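Local atomic coordinates of methanol--corrinoid protein co-methyltransferase (Methanosarcina barkeri, PDB entry 2I2X), a protein that transfers the methyl group of methanol to the cob(I)amide carried by its partner protein MtaC, a zinc-dependent step of methanogenesis from methanol. Residues D173-R178 with P182-S187. Residues are numbered along the deposited sequence; the frame is centred on the assembly and turned at random.
Sequences DYAVLR and PGLLYS
Ala-175 and Gly-183 bring two helices together in a helical hairpin that follows strand 160-163 of the TIM barrel: helix 169-176 ends and, after a short connection, helix 181-210 runs back roughly antiparallel to it. The example illustrates how small residues let successive helices approach: the methyl of Ala-175 faces the bare backbone of Gly-183, and the two CA atoms lie 5.3 Å apart.

Apolar contacts alone join the segments. Ala-175 CB points at the backbone of the second helix and stands 3.9 Å from Gly-183 C, just where the chain passes on to Leu-184. CB of Leu-184 leaves alongside the first segment, but its CD1 branch turns in to lie 3.9 Å from Ala-175 CB. That same methyl also meets the flank of Val-176, 4.2 Å from its CB, so one leucine branch spans two consecutive residues. All four residues are buried; beyond them, Leu-185 packs on helices 389-409 and 436-450, and Tyr-186 on the latter.

No hydrogen bond crosses between the segments; the polar side chains bond within their own segment or to partners beyond both. Arg-178 folds back over Tyr-174, its CD 3.6 Å above the ring plane toward the rim, and its NH1 donates to Tyr-174 O in the guanidinium plane, holding one face of the guanidinium group against Tyr-174 CE2. Its NE forms a salt bridge with Asp-103 of a neighbouring MtaB subunit, while Asp-173 makes a weak hydrogen bond to the corrinoid cofactor. In the second helix Gly-183 O is gripped twice by Ser-187: its backbone N bonds at 2.8 Å, and OG, turned back by a chi1 of 49°, donates to the same oxygen at 2.7 Å.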
# COMPACT_ATOMS: atom_id res chain seq x y z
N ASP A 173 19.21 23.98 -4.36
CA ASP A 173 20.00 22.80 -3.98
C ASP A 173 21.26 23.17 -3.23
O ASP A 173 21.65 22.48 -2.28
CB ASP A 173 20.38 21.99 -5.20
CG ASP A 173 19.24 21.14 -5.72
OD1 ASP A 173 18.27 20.83 -4.98
OD2 ASP A 173 19.32 20.77 -6.91
N TYR A 174 21.91 24.25 -3.70
CA TYR A 174 23.04 24.87 -3.01
C TYR A 174 22.62 25.45 -1.66
O TYR A 174 23.20 25.10 -0.64
CB TYR A 174 23.70 25.93 -3.92
CG TYR A 174 24.80 26.74 -3.24
CD1 TYR A 174 24.50 27.98 -2.68
CD2 TYR A 174 26.12 26.25 -3.15
CE1 TYR A 174 25.49 28.74 -2.05
CE2 TYR A 174 27.13 27.00 -2.52
CZ TYR A 174 26.80 28.25 -1.97
OH TYR A 174 27.76 29.05 -1.34
N ALA A 175 21.61 26.33 -1.64
CA ALA A 175 21.13 26.97 -0.40
C ALA A 175 20.65 26.00 0.69
O ALA A 175 20.95 26.22 1.88
CB ALA A 175 20.05 27.97 -0.72
N VAL A 176 19.90 24.96 0.31
CA VAL A 176 19.30 24.07 1.31
C VAL A 176 20.33 23.25 2.11
O VAL A 176 20.06 22.84 3.23
CB VAL A 176 18.17 23.17 0.73
CG1 VAL A 176 18.71 21.95 -0.00
CG2 VAL A 176 17.22 22.79 1.82
N LEU A 177 21.50 23.01 1.53
CA LEU A 177 22.55 22.30 2.25
C LEU A 177 23.31 23.22 3.23
O LEU A 177 24.18 22.76 3.95
CB LEU A 177 23.53 21.66 1.27
CG LEU A 177 23.31 20.23 0.74
CD1 LEU A 177 22.01 19.57 1.16
CD2 LEU A 177 23.48 20.16 -0.77
N ARG A 178 22.96 24.51 3.26
CA ARG A 178 23.78 25.51 3.96
C ARG A 178 23.04 26.43 4.90
O ARG A 178 23.63 27.40 5.38
CB ARG A 178 24.60 26.33 2.95
CG ARG A 178 25.49 25.44 2.09
CD ARG A 178 26.26 26.12 0.96
NE ARG A 178 27.27 25.15 0.50
CZ ARG A 178 27.03 24.11 -0.30
NH1 ARG A 178 25.82 23.90 -0.82
NH2 ARG A 178 28.01 23.28 -0.60
N PRO A 182 18.14 33.38 2.98
CA PRO A 182 18.00 34.28 1.83
C PRO A 182 18.08 33.55 0.48
O PRO A 182 17.34 33.89 -0.45
CB PRO A 182 19.20 35.24 2.00
CG PRO A 182 19.41 35.28 3.47
CD PRO A 182 19.20 33.86 3.90
N GLY A 183 18.97 32.57 0.35
CA GLY A 183 19.06 31.78 -0.87
C GLY A 183 17.75 31.04 -1.13
O GLY A 183 17.25 31.00 -2.26
N LEU A 184 17.17 30.47 -0.07
CA LEU A 184 15.84 29.90 -0.16
C LEU A 184 14.83 30.90 -0.71
O LEU A 184 14.12 30.58 -1.67
CB LEU A 184 15.38 29.36 1.20
CG LEU A 184 15.61 27.90 1.66
CD1 LEU A 184 16.61 27.08 0.85
CD2 LEU A 184 15.96 27.89 3.15
N LEU A 185 14.77 32.10 -0.11
CA LEU A 185 13.90 33.20 -0.59
C LEU A 185 14.11 33.55 -2.06
O LEU A 185 13.14 33.76 -2.82
CB LEU A 185 14.13 34.46 0.24
CG LEU A 185 12.93 35.37 0.59
CD1 LEU A 185 13.39 36.72 1.00
CD2 LEU A 185 11.91 35.50 -0.53
N TYR A 186 15.37 33.56 -2.48
CA TYR A 186 15.67 33.96 -3.83
C TYR A 186 15.31 32.85 -4.81
O TYR A 186 14.59 33.10 -5.79
CB TYR A 186 17.15 34.36 -3.93
CG TYR A 186 17.63 34.78 -5.29
CD1 TYR A 186 17.13 35.92 -5.92
CD2 TYR A 186 18.65 34.06 -5.94
CE1 TYR A 186 17.63 36.34 -7.19
CE2 TYR A 186 19.15 34.46 -7.20
CZ TYR A 186 18.63 35.60 -7.80
OH TYR A 186 19.11 35.96 -9.03
N SER A 187 15.81 31.64 -4.56
CA SER A 187 15.54 30.49 -5.44
C SER A 187 14.07 30.20 -5.62
O SER A 187 13.59 30.08 -6.75
CB SER A 187 16.24 29.21 -4.95
OG SER A 187 16.01 29.00 -3.58